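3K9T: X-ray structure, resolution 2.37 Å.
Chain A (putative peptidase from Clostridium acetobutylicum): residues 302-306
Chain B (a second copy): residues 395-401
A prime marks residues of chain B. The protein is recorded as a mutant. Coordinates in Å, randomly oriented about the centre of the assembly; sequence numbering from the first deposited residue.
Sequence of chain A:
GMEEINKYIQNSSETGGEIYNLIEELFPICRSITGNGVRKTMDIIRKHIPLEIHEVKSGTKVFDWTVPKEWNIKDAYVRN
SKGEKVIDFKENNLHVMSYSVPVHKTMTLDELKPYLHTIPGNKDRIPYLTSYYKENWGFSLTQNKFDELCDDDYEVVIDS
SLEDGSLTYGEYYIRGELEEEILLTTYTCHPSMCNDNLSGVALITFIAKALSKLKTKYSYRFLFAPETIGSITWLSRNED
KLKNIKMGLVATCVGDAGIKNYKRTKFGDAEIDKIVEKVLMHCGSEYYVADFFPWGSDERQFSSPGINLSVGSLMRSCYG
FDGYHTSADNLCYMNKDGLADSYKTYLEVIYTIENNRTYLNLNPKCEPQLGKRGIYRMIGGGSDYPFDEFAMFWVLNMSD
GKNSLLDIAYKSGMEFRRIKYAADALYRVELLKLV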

ATOM      1  N   PHE A 302     -16.041  15.981 -18.210  1.00 27.42           N
ATOM      2  CA  PHE A 302     -16.798  14.835 -17.675  1.00 26.97           C
ATOM      3  C   PHE A 302     -16.501  14.562 -16.220  1.00 25.18           C
ATOM      4  O   PHE A 302     -17.322  13.984 -15.532  1.00 26.95           O
ATOM      5  CB  PHE A 302     -16.596  13.572 -18.531  1.00 26.79           C
ATOM      6  CG  PHE A 302     -17.052  13.740 -19.938  1.00 27.86           C
ATOM      7  CD1 PHE A 302     -18.376  14.003 -20.215  1.00 21.62           C
ATOM      8  CD2 PHE A 302     -16.152  13.680 -20.997  1.00 28.58           C
ATOM      9  CE1 PHE A 302     -18.805  14.196 -21.542  1.00 29.36           C
ATOM     10  CE2 PHE A 302     -16.591  13.867 -22.336  1.00 26.60           C
ATOM     11  CZ  PHE A 302     -17.904  14.117 -22.597  1.00 23.62           C
ATOM     12  N   SER A 303     -15.333  14.992 -15.763  1.00 26.15           N
ATOM     13  CA  SER A 303     -14.889  14.767 -14.396  1.00 23.78           C
ATOM     14  C   SER A 303     -15.053  15.972 -13.482  1.00 24.49           C
ATOM     15  O   SER A 303     -14.588  15.909 -12.356  1.00 25.50           O
ATOM     16  CB  SER A 303     -13.427  14.359 -14.421  1.00 25.41           C
ATOM     17  OG  SER A 303     -13.287  13.170 -15.182  1.00 27.47           O
ATOM     18  N   SER A 304     -15.666  17.066 -13.969  1.00 24.77           N
ATOM     19  CA  SER A 304     -16.068  18.207 -13.130  1.00 24.90           C
ATOM     20  C   SER A 304     -16.874  17.639 -11.995  1.00 22.52           C
ATOM     21  O   SER A 304     -17.504  16.586 -12.148  1.00 22.28           O
ATOM     22  CB  SER A 304     -17.070  19.142 -13.808  1.00 27.86           C
ATOM     23  OG  SER A 304     -17.066  19.061 -15.188  1.00 40.25           O
ATOM     24  N   PRO A 305     -16.933  18.363 -10.877  1.00 21.69           N
ATOM     25  CA  PRO A 305     -17.593  17.786  -9.700  1.00 23.70           C
ATOM     26  C   PRO A 305     -19.100  17.689  -9.843  1.00 23.50           C
ATOM     27  O   PRO A 305     -19.729  16.885  -9.176  1.00 23.97           O
ATOM     28  CB  PRO A 305     -17.200  18.718  -8.551  1.00 22.07           C
ATOM     29  CG  PRO A 305     -16.431  19.831  -9.147  1.00 25.56           C
ATOM     30  CD  PRO A 305     -16.137  19.556 -10.574  1.00 21.70           C
ATOM     31  N   GLY A 306     -19.647  18.526 -10.704  1.00 24.18           N
ATOM     32  CA  GLY A 306     -21.072  18.557 -10.955  1.00 25.50           C
ATOM     33  C   GLY A 306     -21.515  17.561 -12.014  1.00 24.49           C
ATOM     34  O   GLY A 306     -22.685  17.406 -12.211  1.00 22.46           O
TER
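Chain B 395-401: VLNMSDG

Pro305 meets the end of a helix in chain B by way of carbonyl oxygens: its ring atom CG lies 3.5 Å from Leu396′ O and equally 3.5 Å from Asn397′ O. A proline ring resting on two successive carbonyls of the last helical turn is the heart of this small contact, which buries 189 Å² with both sides summed. Backbone oxygens near a helix C-terminus often lack the i+4 amide partners found further up the helix, and the CH2 groups of a proline can pack against them; the contact is van der Waals, with no hydrogen bond. The proline has its CA-to-CB bond directed toward chain B and its ring in the C-gamma endo pucker.

The chain B stretch enters as the tail of a helix that began earlier and runs through Met398′, a selenomethionine whose CA-to-CB bond points away from chain A. The two chains advance obliquely in broadly the same sense. Ser399′ is the first residue to leave helical angles, with phi/psi of -82/74. It also ties off the turn it departs from, since its OG donates to Val395′ O at 2.7 Å, while the backbone bond from Ser399′ N to the same Val395′ O is longer, 3.1 Å, and weak. Next, Asp400′ N bonds to Met398′ O at 2.9 Å, and the chain turns a corner at Gly401′, whose phi/psi of 101/-14 would jam a CB against the carbonyl O of the residue before and so calls for glycine.

Chain A offers no helix or strand from Ser303 to Gly306, only an irregular segment following Phe302. The nearest backbone approach pairs Ser304 with Asn397′, CA to CA at 5.6 Å. The CA-to-CB bond of Ser304 points away from chain B; the amide of Asn397′ lies near the backbone here, with ND2 4.2 Å from Ser304 N, and its hydrogen bond goes to Ser303 O. With chi1 at 174° (t), Asn397′ leaves its backbone sideways but brings its amide closer to chain A, where ND2 donates to Ser303 O at 3.0 Å. The N-H...O angle of 121° makes this a weak bond, and it is the only hydrogen bond between the stretches.

Past the helix end, the contact thins: Pro305 CB and Asp400′ CB stand 4.5 Å apart, and Gly306 touches nothing here. The rule to take away is economical. One proline rests on two carbonyls near a helix terminus, one asparagine reaches from that last turn to a loop carbonyl, and a serine just beyond bonds back to the turn from within its own chain.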

ATOM      1  N   VAL B 395      -8.101  22.851  -7.746  1.00 21.35           N
ATOM      2  CA  VAL B 395      -8.975  23.397  -6.722  1.00 12.87           C
ATOM      3  C   VAL B 395     -10.438  23.348  -7.166  1.00 24.56           C
ATOM      4  O   VAL B 395     -11.315  22.949  -6.406  1.00 20.13           O
ATOM      5  CB  VAL B 395      -8.598  24.816  -6.331  1.00 21.64           C
ATOM      6  CG1 VAL B 395      -9.686  25.409  -5.474  1.00 11.96           C
ATOM      7  CG2 VAL B 395      -7.290  24.820  -5.577  1.00 13.46           C
ATOM      8  N   LEU B 396     -10.698  23.712  -8.410  1.00 16.17           N
ATOM      9  CA  LEU B 396     -12.067  23.665  -8.924  1.00 16.65           C
ATOM     10  C   LEU B 396     -12.559  22.237  -8.987  1.00 11.36           C
ATOM     11  O   LEU B 396     -13.706  21.941  -8.637  1.00 28.63           O
ATOM     12  CB  LEU B 396     -12.163  24.304 -10.311  1.00 15.87           C
ATOM     13  CG  LEU B 396     -11.976  25.833 -10.320  1.00 28.42           C
ATOM     14  CD1 LEU B 396     -11.611  26.345 -11.689  1.00  6.66           C
ATOM     15  CD2 LEU B 396     -13.265  26.487  -9.831  1.00 10.72           C
ATOM     16  N   ASN B 397     -11.673  21.348  -9.398  1.00 19.27           N
ATOM     17  CA  ASN B 397     -12.069  20.004  -9.680  1.00 14.16           C
ATOM     18  C   ASN B 397     -12.360  19.220  -8.418  1.00 15.60           C
ATOM     19  O   ASN B 397     -13.331  18.458  -8.363  1.00 19.01           O
ATOM     20  CB  ASN B 397     -11.030  19.315 -10.555  1.00 15.82           C
ATOM     21  CG  ASN B 397     -11.339  17.871 -10.753  1.00 25.41           C
ATOM     22  OD1 ASN B 397     -10.955  17.061  -9.926  1.00 12.03           O
ATOM     23  ND2 ASN B 397     -12.062  17.531 -11.832  1.00 11.34           N
HETATM   24  N   MSE B 398     -11.552  19.435  -7.396  1.00 23.41           N
HETATM   25  CA  MSE B 398     -11.722  18.701  -6.149  1.00 15.66           C
HETATM   26  C   MSE B 398     -12.535  19.408  -5.059  1.00 23.08           C
HETATM   27  O   MSE B 398     -12.770  18.810  -4.031  1.00 16.83           O
HETATM   28  CB  MSE B 398     -10.361  18.322  -5.588  1.00 13.21           C
HETATM   29  CG  MSE B 398      -9.674  17.223  -6.404  1.00 22.21           C
HETATM   30 SE   MSE B 398      -7.927  16.845  -5.689  0.75 10.00          SE
HETATM   31  CE  MSE B 398      -8.488  15.844  -4.092  1.00 13.87           C
ATOM     32  N   SER B 399     -12.963  20.652  -5.251  1.00 24.53           N
ATOM     33  CA  SER B 399     -13.741  21.327  -4.220  1.00 16.59           C
ATOM     34  C   SER B 399     -15.220  20.939  -4.269  1.00 22.38           C
ATOM     35  O   SER B 399     -16.093  21.714  -4.695  1.00 12.45           O
ATOM     36  CB  SER B 399     -13.538  22.838  -4.279  1.00 19.24           C
ATOM     37  OG  SER B 399     -12.221  23.152  -3.876  1.00 22.93           O
ATOM     38  N   ASP B 400     -15.506  19.722  -3.827  1.00 22.19           N
ATOM     39  CA  ASP B 400     -16.903  19.247  -3.756  1.00 24.35           C
ATOM     40  C   ASP B 400     -17.517  19.437  -2.378  1.00 20.74           C
ATOM     41  O   ASP B 400     -18.621  18.989  -2.134  1.00 41.47           O
ATOM     42  CB  ASP B 400     -17.000  17.771  -4.160  1.00 25.29           C
ATOM     43  CG  ASP B 400     -16.043  16.866  -3.396  1.00 24.33           C
ATOM     44  OD1 ASP B 400     -15.327  17.340  -2.475  1.00 18.34           O
ATOM     45  OD2 ASP B 400     -16.020  15.665  -3.746  1.00 33.89           O
ATOM     46  N   GLY B 401     -16.767  20.075  -1.480  1.00 22.49           N
ATOM     47  CA  GLY B 401     -17.179  20.266  -0.114  1.00 19.70           C
ATOM     48  C   GLY B 401     -16.515  19.285   0.835  1.00 13.44           C
ATOM     49  O   GLY B 401     -16.543  19.486   2.027  1.00 36.48           O
TER